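Local coordinates for uncharacterized protein (Pyrococcus horikoshii, PDB 1ZJJ), which is probably a magnesium-dependent phosphatase of the haloacid dehalogenase (HAD) superfamily, its natural substrate not established, at residues N152-L157 with G209-T214; L39-T44 with I185-E190; M228-V233 with D247-S252; L205-D210 with F222-I227. All coordinates share one frame; numbering follows the deposited sequence.

Contact 1 (N152-L157 with G209-T214); sequences NPDATL and GDRLDT. With MG (magnesium ion), chain D.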
loop_
_atom_site.group_PDB
_atom_site.type_symbol
_atom_site.label_atom_id
_atom_site.label_comp_id
_atom_site.label_asym_id
_atom_site.label_seq_id
_atom_site.Cartn_x
_atom_site.Cartn_y
_atom_site.Cartn_z
ATOM N N ASN B 152 -2.584 -2.809 -13.314
ATOM C CA ASN B 152 -2.829 -4.215 -13.013
ATOM C C ASN B 152 -2.861 -4.450 -11.509
ATOM O O ASN B 152 -2.287 -3.683 -10.740
ATOM C CB ASN B 152 -1.761 -5.089 -13.672
ATOM C CG ASN B 152 -0.365 -4.683 -13.290
ATOM O OD1 ASN B 152 0.083 -3.588 -13.618
ATOM N ND2 ASN B 152 0.335 -5.564 -12.588
ATOM N N PRO B 153 -3.532 -5.527 -11.073
ATOM C CA PRO B 153 -3.682 -5.902 -9.664
ATOM C C PRO B 153 -2.575 -6.715 -8.999
ATOM O O PRO B 153 -2.553 -6.815 -7.780
ATOM C CB PRO B 153 -5.000 -6.661 -9.672
ATOM C CG PRO B 153 -4.882 -7.434 -10.956
ATOM C CD PRO B 153 -4.371 -6.387 -11.929
ATOM N N ASP B 154 -1.665 -7.283 -9.784
ATOM C CA ASP B 154 -0.603 -8.120 -9.230
ATOM C C ASP B 154 0.042 -7.599 -7.951
ATOM O O ASP B 154 0.684 -6.551 -7.933
ATOM C CB ASP B 154 0.478 -8.355 -10.280
ATOM C CG ASP B 154 -0.077 -8.942 -11.564
ATOM O OD1 ASP B 154 0.174 -10.135 -11.843
ATOM O OD2 ASP B 154 -0.769 -8.206 -12.292
ATOM N N ALA B 155 -0.131 -8.361 -6.877
ATOM C CA ALA B 155 0.438 -8.005 -5.590
ATOM C C ALA B 155 1.960 -8.044 -5.655
ATOM O O ALA B 155 2.630 -7.274 -4.971
ATOM C CB ALA B 155 -0.046 -8.981 -4.526
ATOM N N THR B 156 2.492 -8.954 -6.477
ATOM C CA THR B 156 3.937 -9.149 -6.608
ATOM C C THR B 156 4.371 -9.629 -7.989
ATOM O O THR B 156 3.532 -10.002 -8.818
ATOM C CB THR B 156 4.435 -10.213 -5.605
ATOM O OG1 THR B 156 3.892 -11.487 -5.970
ATOM C CG2 THR B 156 3.993 -9.887 -4.182
ATOM N N LEU B 157 5.685 -9.618 -8.226
ATOM C CA LEU B 157 6.268 -10.120 -9.464
ATOM C C LEU B 157 7.708 -10.497 -9.079
ATOM O O LEU B 157 8.270 -9.956 -8.123
ATOM C CB LEU B 157 6.248 -9.070 -10.573
ATOM C CG LEU B 157 7.418 -8.106 -10.775
ATOM C CD1 LEU B 157 7.210 -7.273 -12.055
ATOM C CD2 LEU B 157 7.550 -7.205 -9.573
ATOM N N GLY B 209 -2.087 -19.360 -19.235
ATOM C CA GLY B 209 -1.288 -18.662 -18.236
ATOM C C GLY B 209 -0.725 -19.554 -17.150
ATOM O O GLY B 209 -0.987 -20.758 -17.123
ATOM N N ASP B 210 0.058 -18.962 -16.248
ATOM C CA ASP B 210 0.658 -19.715 -15.149
ATOM C C ASP B 210 0.196 -19.211 -13.787
ATOM O O ASP B 210 0.569 -19.781 -12.764
ATOM C CB ASP B 210 2.184 -19.639 -15.210
ATOM C CG ASP B 210 2.696 -18.248 -14.933
ATOM O OD1 ASP B 210 2.251 -17.335 -15.649
ATOM O OD2 ASP B 210 3.522 -18.070 -14.011
ATOM N N ARG B 211 -0.598 -18.141 -13.770
ATOM C CA ARG B 211 -1.108 -17.594 -12.511
ATOM C C ARG B 211 -2.620 -17.780 -12.392
ATOM O O ARG B 211 -3.379 -17.397 -13.278
ATOM C CB ARG B 211 -0.774 -16.103 -12.376
ATOM C CG ARG B 211 0.691 -15.804 -12.054
ATOM C CD ARG B 211 0.956 -14.291 -11.973
ATOM N NE ARG B 211 2.386 -14.001 -11.920
ATOM C CZ ARG B 211 3.085 -13.839 -10.799
ATOM N NH1 ARG B 211 2.490 -13.926 -9.617
ATOM N NH2 ARG B 211 4.390 -13.605 -10.859
ATOM N N LEU B 212 -3.047 -18.361 -11.281
ATOM C CA LEU B 212 -4.461 -18.605 -11.042
ATOM C C LEU B 212 -5.246 -17.327 -10.778
ATOM O O LEU B 212 -6.327 -17.127 -11.333
ATOM C CB LEU B 212 -4.620 -19.576 -9.867
ATOM C CG LEU B 212 -4.298 -21.038 -10.196
ATOM C CD1 LEU B 212 -3.866 -21.790 -8.944
ATOM C CD2 LEU B 212 -5.533 -21.688 -10.835
ATOM N N ASP B 213 -4.691 -16.462 -9.935
ATOM C CA ASP B 213 -5.329 -15.202 -9.564
ATOM C C ASP B 213 -5.506 -14.177 -10.682
ATOM O O ASP B 213 -6.363 -13.304 -10.578
ATOM C CB ASP B 213 -4.555 -14.564 -8.415
ATOM C CG ASP B 213 -3.122 -14.269 -8.786
ATOM O OD1 ASP B 213 -2.870 -13.206 -9.385
ATOM O OD2 ASP B 213 -2.249 -15.112 -8.496
ATOM N N THR B 214 -4.703 -14.253 -11.741
ATOM C CA THR B 214 -4.863 -13.307 -12.843
ATOM C C THR B 214 -5.263 -14.008 -14.139
ATOM O O THR B 214 -6.366 -13.805 -14.650
ATOM C CB THR B 214 -3.572 -12.491 -13.104
ATOM O OG1 THR B 214 -2.467 -13.380 -13.288
ATOM C CG2 THR B 214 -3.291 -11.553 -11.949
HETATM MG MG MG D . 2.916 -15.188 -15.878
HETATM O O HOH W 1 -0.478 -11.943 -9.739
HETATM O O HOH W 2 -0.123 -11.860 -14.222
HETATM O O HOH W 3 5.483 -13.400 -7.897
HETATM O O HOH W 4 3.820 -15.393 -13.930
HETATM O O HOH W 5 1.015 -14.555 -15.104
HETATM O O HOH W 6 3.484 -13.226 -16.016
#
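Asp210 begins the polar part of the 209-214 segment. Asp210 OD1 binds the magnesium ion at 2.3 Å. Its OD2 accepts from a metal-bound water and from the backbone N of Val233. Asp7 OD2 and the backbone O of Asp9 bind the same ion, as expected for the metal site of a HAD-type phosphatase. Arg211 follows, at the N-cap position of helix 212-221. Its chain, stretched out as far as NE, reaches across to the 152-157 segment. NE makes a weak bond to the metal-bound water that Asp210 OD2 also holds. Arg211 NH2 donates to a second water, 3.2 Å away, which also bonds Thr156 OG1. Asp154 OD1 lies 4.5 Å from Arg211 NE but well out of the guanidinium plane, so the two share charge attraction alone. Asp213 OD1 receives a bond from a water at 2.7 Å, and this water also donates to Asp154 OD1. Last, the methyl Thr214 CG2 meets Asp154 OD1 at 3.7 Å, the two side chains crossing at about a right angle. A further water links Thr214 OG1 to Asp154 OD1. Asp154 OD2 turns to other partners, Asn152 ND2 at 2.9 Å, from above the carboxylate plane, and Asn41 ND2.

Contact 2 (L39-T44 with I185-E190); sequences LTNNST and IGKPNE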
loop_
_atom_site.group_PDB
_atom_site.type_symbol
_atom_site.label_atom_id
_atom_site.label_comp_id
_atom_site.label_asym_id
_atom_site.label_seq_id
_atom_site.Cartn_x
_atom_site.Cartn_y
_atom_site.Cartn_z
ATOM N N LEU B 39 -0.444 -11.410 -23.816
ATOM C CA LEU B 39 -1.096 -10.477 -22.913
ATOM C C LEU B 39 -0.426 -10.413 -21.549
ATOM O O LEU B 39 -0.597 -11.319 -20.733
ATOM C CB LEU B 39 -2.568 -10.902 -22.754
ATOM C CG LEU B 39 -3.535 -9.990 -21.987
ATOM C CD1 LEU B 39 -3.804 -8.757 -22.831
ATOM C CD2 LEU B 39 -4.848 -10.718 -21.694
ATOM N N THR B 40 0.324 -9.338 -21.302
ATOM C CA THR B 40 1.013 -9.168 -20.025
ATOM C C THR B 40 0.474 -8.010 -19.176
ATOM O O THR B 40 0.149 -6.941 -19.702
ATOM C CB THR B 40 2.528 -8.943 -20.231
ATOM O OG1 THR B 40 3.160 -8.775 -18.957
ATOM C CG2 THR B 40 2.783 -7.702 -21.078
ATOM N N ASN B 41 0.376 -8.241 -17.864
ATOM C CA ASN B 41 -0.078 -7.249 -16.904
ATOM C C ASN B 41 1.021 -6.231 -16.606
ATOM O O ASN B 41 0.797 -5.200 -15.984
ATOM C CB ASN B 41 -0.477 -7.976 -15.619
ATOM C CG ASN B 41 -1.972 -8.155 -15.588
ATOM O OD1 ASN B 41 -2.687 -7.812 -16.526
ATOM N ND2 ASN B 41 -2.453 -8.721 -14.468
ATOM N N ASN B 42 2.238 -6.543 -17.034
ATOM C CA ASN B 42 3.373 -5.668 -16.759
ATOM C C ASN B 42 3.276 -4.403 -17.611
ATOM O O ASN B 42 3.051 -4.479 -18.815
ATOM C CB ASN B 42 4.685 -6.406 -17.047
ATOM C CG ASN B 42 5.873 -5.787 -16.333
ATOM O OD1 ASN B 42 6.152 -4.599 -16.484
ATOM N ND2 ASN B 42 6.578 -6.597 -15.548
ATOM N N SER B 43 3.441 -3.241 -16.988
ATOM C CA SER B 43 3.337 -1.984 -17.727
ATOM C C SER B 43 4.636 -1.187 -17.822
ATOM O O SER B 43 4.634 -0.055 -18.322
ATOM C CB SER B 43 2.260 -1.099 -17.097
ATOM O OG SER B 43 2.659 -0.658 -15.810
ATOM N N THR B 44 5.736 -1.769 -17.357
ATOM C CA THR B 44 7.029 -1.071 -17.396
ATOM C C THR B 44 7.662 -1.021 -18.803
ATOM O O THR B 44 8.529 -0.205 -19.094
ATOM C CB THR B 44 7.996 -1.742 -16.414
ATOM O OG1 THR B 44 8.249 -3.079 -16.847
ATOM C CG2 THR B 44 7.395 -1.781 -15.006
ATOM N N ILE B 185 -7.123 -1.935 -14.737
ATOM C CA ILE B 185 -7.182 -2.308 -16.142
ATOM C C ILE B 185 -6.867 -3.759 -16.513
ATOM O O ILE B 185 -7.652 -4.408 -17.217
ATOM C CB ILE B 185 -6.253 -1.380 -16.969
ATOM C CG1 ILE B 185 -6.617 0.085 -16.710
ATOM C CG2 ILE B 185 -6.373 -1.699 -18.459
ATOM C CD1 ILE B 185 -8.048 0.431 -17.055
ATOM N N GLY B 186 -5.732 -4.263 -16.032
ATOM C CA GLY B 186 -5.290 -5.600 -16.384
ATOM C C GLY B 186 -6.028 -6.811 -15.849
ATOM O O GLY B 186 -6.997 -6.691 -15.098
ATOM N N LYS B 187 -5.558 -7.985 -16.264
ATOM C CA LYS B 187 -6.128 -9.261 -15.838
ATOM C C LYS B 187 -6.219 -9.266 -14.317
ATOM O O LYS B 187 -5.299 -8.806 -13.641
ATOM C CB LYS B 187 -5.227 -10.412 -16.292
ATOM C CG LYS B 187 -4.998 -10.472 -17.794
ATOM C CD LYS B 187 -3.913 -11.485 -18.152
ATOM C CE LYS B 187 -2.553 -11.031 -17.633
ATOM N NZ LYS B 187 -1.510 -12.040 -17.935
ATOM N N PRO B 188 -7.293 -9.845 -13.756
ATOM C CA PRO B 188 -8.432 -10.502 -14.411
ATOM C C PRO B 188 -9.607 -9.561 -14.647
ATOM O O PRO B 188 -10.767 -9.980 -14.611
ATOM C CB PRO B 188 -8.791 -11.588 -13.414
ATOM C CG PRO B 188 -8.678 -10.833 -12.125
ATOM C CD PRO B 188 -7.355 -10.067 -12.299
ATOM N N ASN B 189 -9.308 -8.294 -14.902
ATOM C CA ASN B 189 -10.348 -7.301 -15.100
ATOM C C ASN B 189 -10.881 -7.146 -16.518
ATOM O O ASN B 189 -10.229 -7.494 -17.498
ATOM C CB ASN B 189 -9.858 -5.962 -14.553
ATOM C CG ASN B 189 -9.641 -6.009 -13.052
ATOM O OD1 ASN B 189 -10.594 -5.927 -12.281
ATOM N ND2 ASN B 189 -8.393 -6.169 -12.633
ATOM N N GLU B 190 -12.089 -6.602 -16.596
ATOM C CA GLU B 190 -12.813 -6.405 -17.839
ATOM C C GLU B 190 -12.175 -5.488 -18.895
ATOM O O GLU B 190 -12.271 -5.763 -20.088
ATOM C CB GLU B 190 -14.231 -5.944 -17.485
ATOM C CG GLU B 190 -15.221 -5.938 -18.622
ATOM C CD GLU B 190 -15.021 -4.762 -19.538
ATOM O OE1 GLU B 190 -14.489 -3.740 -19.056
ATOM O OE2 GLU B 190 -15.400 -4.844 -20.727
HETATM O O HOH W 7 1.114 -11.081 -16.525
#
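The contact joins the end of core strand 36-40 to the loop that returns from the smaller four-stranded sheet, the cap domain of this HAD protein. The hydrogen bonds centre on Asn41 and Lys187. Asn41 OD1 accepts from the backbone N of Lys187 at 2.9 Å, on a lone pair in the carbonyl plane. Asn41 ND2 donates to Lys187 O at 3.0 Å, again on a lone pair. They grip both backbone polar groups of one residue and fix the amide's rotation. ND2 also donates to Asp154. An alanine at Asn41 would lose both bonds and the one to Asp154, and would probably loosen the hold on the Lys187 backbone.

Charge gathers at the lysine tip. Lys187 NZ forms salt bridges with Asp215 and with the magnesium ligand Asp7, which would probably keep it protonated. This is consistent with the characteristic lysine of HAD phosphatases. A water joins NZ to the backbone N of Asn41.

Van der Waals packing runs along the lysine chain. Leu39 CD2 touches Lys187 CD at 3.7 Å as the two chains run antiparallel alongside each other. Lys187 CE lies 3.4 Å from Asn41 OD1. Gly186 fits closely, since a side chain there would clash with Asn41 OD1.

The lysine chain bends at CG-CD (chi3 -67°). Lys187 NZ thereby donates to Leu39 O at 3.0 Å, from above the carbonyl plane.

Contact 3 (M228-V233 with D247-S252); sequences MVLTGV and DLVLPS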
loop_
_atom_site.group_PDB
_atom_site.type_symbol
_atom_site.label_atom_id
_atom_site.label_comp_id
_atom_site.label_asym_id
_atom_site.label_seq_id
_atom_site.Cartn_x
_atom_site.Cartn_y
_atom_site.Cartn_z
ATOM N N MET B 228 -3.946 -23.767 -18.001
ATOM C CA MET B 228 -2.817 -23.439 -17.151
ATOM C C MET B 228 -1.626 -24.323 -17.488
ATOM O O MET B 228 -1.775 -25.522 -17.745
ATOM C CB MET B 228 -3.182 -23.613 -15.673
ATOM C CG MET B 228 -2.105 -23.107 -14.723
ATOM S SD MET B 228 -2.524 -23.267 -12.969
ATOM C CE MET B 228 -1.476 -24.622 -12.483
ATOM N N VAL B 229 -0.442 -23.720 -17.515
ATOM C CA VAL B 229 0.778 -24.473 -17.775
ATOM C C VAL B 229 1.531 -24.536 -16.453
ATOM O O VAL B 229 1.320 -23.698 -15.572
ATOM C CB VAL B 229 1.658 -23.809 -18.859
ATOM C CG1 VAL B 229 0.977 -23.928 -20.215
ATOM C CG2 VAL B 229 1.926 -22.352 -18.505
ATOM N N LEU B 230 2.404 -25.523 -16.306
ATOM C CA LEU B 230 3.141 -25.694 -15.058
ATOM C C LEU B 230 4.562 -25.117 -15.060
ATOM O O LEU B 230 5.324 -25.325 -14.115
ATOM C CB LEU B 230 3.175 -27.184 -14.709
ATOM C CG LEU B 230 1.778 -27.813 -14.690
ATOM C CD1 LEU B 230 1.874 -29.312 -14.474
ATOM C CD2 LEU B 230 0.949 -27.169 -13.600
ATOM N N THR B 231 4.909 -24.387 -16.116
ATOM C CA THR B 231 6.235 -23.787 -16.247
ATOM C C THR B 231 6.382 -22.485 -15.471
ATOM O O THR B 231 7.442 -21.852 -15.506
ATOM C CB THR B 231 6.574 -23.472 -17.725
ATOM O OG1 THR B 231 5.504 -22.721 -18.319
ATOM C CG2 THR B 231 6.810 -24.755 -18.513
ATOM N N GLY B 232 5.326 -22.083 -14.769
ATOM C CA GLY B 232 5.375 -20.830 -14.040
ATOM C C GLY B 232 5.191 -20.849 -12.535
ATOM O O GLY B 232 5.755 -21.688 -11.835
ATOM N N VAL B 233 4.380 -19.910 -12.051
ATOM C CA VAL B 233 4.118 -19.734 -10.626
ATOM C C VAL B 233 3.214 -20.766 -9.951
ATOM O O VAL B 233 3.471 -21.167 -8.819
ATOM C CB VAL B 233 3.530 -18.317 -10.355
ATOM C CG1 VAL B 233 3.232 -18.142 -8.874
ATOM C CG2 VAL B 233 4.508 -17.255 -10.813
ATOM N N ASP B 247 -9.565 -25.239 -17.102
ATOM C CA ASP B 247 -10.340 -26.194 -17.878
ATOM C C ASP B 247 -9.379 -27.260 -18.374
ATOM O O ASP B 247 -9.772 -28.386 -18.668
ATOM C CB ASP B 247 -10.994 -25.515 -19.082
ATOM C CG ASP B 247 -12.019 -24.493 -18.685
ATOM O OD1 ASP B 247 -12.883 -24.831 -17.849
ATOM O OD2 ASP B 247 -11.971 -23.362 -19.214
ATOM N N LEU B 248 -8.108 -26.894 -18.464
ATOM C CA LEU B 248 -7.085 -27.807 -18.946
ATOM C C LEU B 248 -5.739 -27.439 -18.339
ATOM O O LEU B 248 -5.424 -26.256 -18.180
ATOM C CB LEU B 248 -7.001 -27.726 -20.474
ATOM C CG LEU B 248 -5.931 -28.541 -21.206
ATOM C CD1 LEU B 248 -6.331 -30.008 -21.256
ATOM C CD2 LEU B 248 -5.775 -28.001 -22.621
ATOM N N VAL B 249 -4.958 -28.454 -17.986
ATOM C CA VAL B 249 -3.635 -28.245 -17.415
ATOM C C VAL B 249 -2.619 -28.946 -18.307
ATOM O O VAL B 249 -2.778 -30.123 -18.637
ATOM C CB VAL B 249 -3.522 -28.825 -15.984
ATOM C CG1 VAL B 249 -2.136 -28.545 -15.423
ATOM C CG2 VAL B 249 -4.589 -28.221 -15.088
ATOM N N LEU B 250 -1.581 -28.219 -18.704
ATOM C CA LEU B 250 -0.546 -28.782 -19.561
ATOM C C LEU B 250 0.832 -28.525 -18.966
ATOM O O LEU B 250 1.028 -27.569 -18.220
ATOM C CB LEU B 250 -0.608 -28.165 -20.964
ATOM C CG LEU B 250 -1.874 -28.320 -21.811
ATOM C CD1 LEU B 250 -1.710 -27.502 -23.091
ATOM C CD2 LEU B 250 -2.123 -29.788 -22.134
ATOM N N PRO B 251 1.807 -29.389 -19.285
ATOM C CA PRO B 251 3.176 -29.249 -18.782
ATOM C C PRO B 251 3.788 -27.913 -19.220
ATOM O O PRO B 251 4.456 -27.228 -18.438
ATOM C CB PRO B 251 3.893 -30.443 -19.410
ATOM C CG PRO B 251 2.796 -31.466 -19.524
ATOM C CD PRO B 251 1.654 -30.639 -20.048
ATOM N N SER B 252 3.557 -27.561 -20.482
ATOM C CA SER B 252 4.062 -26.317 -21.054
ATOM C C SER B 252 3.270 -26.007 -22.318
ATOM O O SER B 252 2.447 -26.812 -22.764
ATOM C CB SER B 252 5.553 -26.440 -21.396
ATOM O OG SER B 252 5.758 -27.168 -22.597
#
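Met228 has the most surface buried here, followed by Val249 and Leu230. Met228 is gripped through its backbone. Met228 N donates to Leu248 O at 2.9 Å, and Met228 O accepts an equally short bond from Leu250 N. Both bonds run nearly along the C=O axis. This is parallel sheet pairing, with Met228 opposite Val249 and Val229 opposite Leu250. Met228 O also takes a CA-H...O contact from Val249.

Val249 and Met228 send their side chains to the same face. CG1 of Val249 is anti to its backbone N (chi1 -178°) and meets Leu230 CD2 at 3.8 Å. These two side chains cross at about a right angle.

Leu230 sits where the regular pairing fades. Its N makes two weak bonds, to Leu250 O and to Pro251 O. Beyond it, Thr231 CG2 packs on Ser252 CB at 3.6 Å, while Thr231 OG1 bonds to Gly10 O.

Strands 225-229 and 248-250 are the ends of a beta-alpha-beta unit, with helix 236-240 between them. That helix covers Leu230 and Val249, and helix 212-221 covers Met228. Leu248 and Leu250 rest against helix 256-261. Strand 248-250 is the outermost strand of the sheet on this side within the chain.

Contact 4 (L205-D210 with F222-I227); sequences LWMVGD and FGMKAI. With MG (magnesium ion), chain D.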
loop_
_atom_site.group_PDB
_atom_site.type_symbol
_atom_site.label_atom_id
_atom_site.label_comp_id
_atom_site.label_asym_id
_atom_site.label_seq_id
_atom_site.Cartn_x
_atom_site.Cartn_y
_atom_site.Cartn_z
ATOM N N LEU B 205 -12.253 -17.704 -27.698
ATOM C CA LEU B 205 -10.989 -17.355 -27.062
ATOM C C LEU B 205 -10.468 -18.347 -26.041
ATOM O O LEU B 205 -11.231 -18.880 -25.238
ATOM C CB LEU B 205 -11.116 -15.986 -26.381
ATOM C CG LEU B 205 -11.572 -14.802 -27.235
ATOM C CD1 LEU B 205 -11.716 -13.563 -26.354
ATOM C CD2 LEU B 205 -10.567 -14.565 -28.351
ATOM N N TRP B 206 -9.158 -18.581 -26.088
ATOM C CA TRP B 206 -8.469 -19.463 -25.148
ATOM C C TRP B 206 -7.432 -18.602 -24.423
ATOM O O TRP B 206 -6.779 -17.760 -25.040
ATOM C CB TRP B 206 -7.723 -20.585 -25.867
ATOM C CG TRP B 206 -8.573 -21.670 -26.454
ATOM C CD1 TRP B 206 -9.935 -21.680 -26.591
ATOM C CD2 TRP B 206 -8.101 -22.888 -27.040
ATOM N NE1 TRP B 206 -10.336 -22.830 -27.233
ATOM C CE2 TRP B 206 -9.230 -23.587 -27.520
ATOM C CE3 TRP B 206 -6.829 -23.452 -27.208
ATOM C CZ2 TRP B 206 -9.128 -24.829 -28.161
ATOM C CZ3 TRP B 206 -6.725 -24.686 -27.845
ATOM C CH2 TRP B 206 -7.871 -25.359 -28.315
ATOM N N MET B 207 -7.286 -18.816 -23.122
ATOM C CA MET B 207 -6.317 -18.072 -22.317
ATOM C C MET B 207 -5.317 -19.063 -21.733
ATOM O O MET B 207 -5.700 -20.027 -21.076
ATOM C CB MET B 207 -7.023 -17.336 -21.178
ATOM C CG MET B 207 -6.103 -16.524 -20.274
ATOM S SD MET B 207 -5.374 -15.118 -21.132
ATOM C CE MET B 207 -3.702 -15.101 -20.427
ATOM N N VAL B 208 -4.036 -18.828 -21.981
ATOM C CA VAL B 208 -2.993 -19.705 -21.469
ATOM C C VAL B 208 -2.116 -18.924 -20.492
ATOM O O VAL B 208 -1.477 -17.936 -20.873
ATOM C CB VAL B 208 -2.108 -20.243 -22.612
ATOM C CG1 VAL B 208 -1.028 -21.135 -22.046
ATOM C CG2 VAL B 208 -2.958 -20.984 -23.642
ATOM N N GLY B 209 -2.087 -19.360 -19.235
ATOM C CA GLY B 209 -1.288 -18.662 -18.236
ATOM C C GLY B 209 -0.725 -19.554 -17.150
ATOM O O GLY B 209 -0.987 -20.758 -17.123
ATOM N N ASP B 210 0.058 -18.962 -16.248
ATOM C CA ASP B 210 0.658 -19.715 -15.149
ATOM C C ASP B 210 0.196 -19.211 -13.787
ATOM O O ASP B 210 0.569 -19.781 -12.764
ATOM C CB ASP B 210 2.184 -19.639 -15.210
ATOM C CG ASP B 210 2.696 -18.248 -14.933
ATOM O OD1 ASP B 210 2.251 -17.335 -15.649
ATOM O OD2 ASP B 210 3.522 -18.070 -14.011
ATOM N N PHE B 222 -14.556 -14.240 -18.018
ATOM C CA PHE B 222 -15.003 -13.838 -19.345
ATOM C C PHE B 222 -15.263 -14.961 -20.350
ATOM O O PHE B 222 -15.339 -14.730 -21.555
ATOM C CB PHE B 222 -14.029 -12.801 -19.898
ATOM C CG PHE B 222 -13.909 -11.595 -19.017
ATOM C CD1 PHE B 222 -14.967 -10.701 -18.899
ATOM C CD2 PHE B 222 -12.777 -11.404 -18.231
ATOM C CE1 PHE B 222 -14.903 -9.632 -18.001
ATOM C CE2 PHE B 222 -12.702 -10.345 -17.334
ATOM C CZ PHE B 222 -13.767 -9.458 -17.217
ATOM N N GLY B 223 -15.405 -16.177 -19.836
ATOM C CA GLY B 223 -15.712 -17.314 -20.689
ATOM C C GLY B 223 -14.675 -17.769 -21.697
ATOM O O GLY B 223 -15.017 -18.223 -22.792
ATOM N N MET B 224 -13.407 -17.645 -21.338
ATOM C CA MET B 224 -12.327 -18.084 -22.209
ATOM C C MET B 224 -11.908 -19.447 -21.683
ATOM O O MET B 224 -11.972 -19.688 -20.475
ATOM C CB MET B 224 -11.130 -17.142 -22.102
ATOM C CG MET B 224 -11.431 -15.694 -22.384
ATOM S SD MET B 224 -10.046 -14.685 -21.850
ATOM C CE MET B 224 -8.864 -14.964 -23.194
ATOM N N LYS B 225 -11.487 -20.343 -22.568
ATOM C CA LYS B 225 -11.034 -21.649 -22.110
ATOM C C LYS B 225 -9.835 -21.368 -21.211
ATOM O O LYS B 225 -8.881 -20.706 -21.631
ATOM C CB LYS B 225 -10.611 -22.528 -23.290
ATOM C CG LYS B 225 -10.090 -23.902 -22.877
ATOM C CD LYS B 225 -9.592 -24.704 -24.071
ATOM C CE LYS B 225 -10.734 -25.156 -24.964
ATOM N NZ LYS B 225 -11.603 -26.142 -24.263
ATOM N N ALA B 226 -9.889 -21.861 -19.978
ATOM C CA ALA B 226 -8.819 -21.632 -19.007
ATOM C C ALA B 226 -7.742 -22.716 -19.029
ATOM O O ALA B 226 -7.909 -23.803 -18.461
ATOM C CB ALA B 226 -9.421 -21.506 -17.595
ATOM N N ILE B 227 -6.627 -22.410 -19.682
ATOM C CA ILE B 227 -5.523 -23.354 -19.788
ATOM C C ILE B 227 -4.344 -22.919 -18.936
ATOM O O ILE B 227 -3.802 -21.831 -19.117
ATOM C CB ILE B 227 -5.029 -23.481 -21.241
ATOM C CG1 ILE B 227 -6.207 -23.783 -22.173
ATOM C CG2 ILE B 227 -3.964 -24.575 -21.327
ATOM C CD1 ILE B 227 -5.845 -23.741 -23.650
HETATM MG MG MG D . 2.916 -15.188 -15.878
HETATM O O HOH W 8 -14.156 -19.867 -25.050
HETATM O O HOH W 4 3.820 -15.393 -13.930
HETATM O O HOH W 5 1.015 -14.555 -15.104
HETATM O O HOH W 6 3.484 -13.226 -16.016
#
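Two adjacent parallel strands, 204-209 and 225-229, pair here in the buried core sheet. Four backbone bonds join them. Lys225 N donates to Leu205 O, Met207 N to Lys225 O, Ile227 N to Met207 O and Gly209 N to Ile227 O, the last at 3.0 Å. The axes of the short segments cross at -19°.

On one face, the Lys225 chain runs alongside the indole of Trp206 in the same direction. Lys225 CD sits over the five-membered ring, 3.6 Å from its centroid and 9° off the normal, a CH-pi contact. Trp206 NE1 bonds to Glu204. Ile227 CD1 touches both Trp206 CE3, at 3.7 Å, and Val208 CG2, at 4.0 Å. An alanine at Trp206 would remove the indole from the Lys225 chain and Ile227 CD1, and would probably leave this face less well packed.

On the other face, the methyl CE of Met224 presses on Met207 CB at 3.6 Å. Met224 also packs on Leu205, CG to CB.

Helix 212-221 connects the strands, making a beta-alpha-beta crossover. Asp210, the magnesium ligand, follows the first strand directly. A metal-binding acidic residue just after the C-terminal end of a core strand is characteristic of the Rossmann-like HAD fold.

Contacts 4 and 3 lie side by side in the core sheet, sharing strand 225-229, with centres about 11 Å apart. Contact 1 takes over from contact 4 at Gly209 and Asp210, where the chain leaves the strand and Asp210 reaches magnesium. Contact 3 comes back to this site as Val233 N approaches Asp210 OD2 to 2.8 Å. Contact 2 lies at strand 36-40, across strand 2-6 from strand 204-209 of contact 4. Its centre is about 9 Å from that of contact 1. These two meet where Asn41 ND2 lies 2.8 Å from Asp154 OD2. The Lys187 side chain is about 6 Å from magnesium. Contacts 2 and 3 stay about 11 Å apart at their nearest atoms.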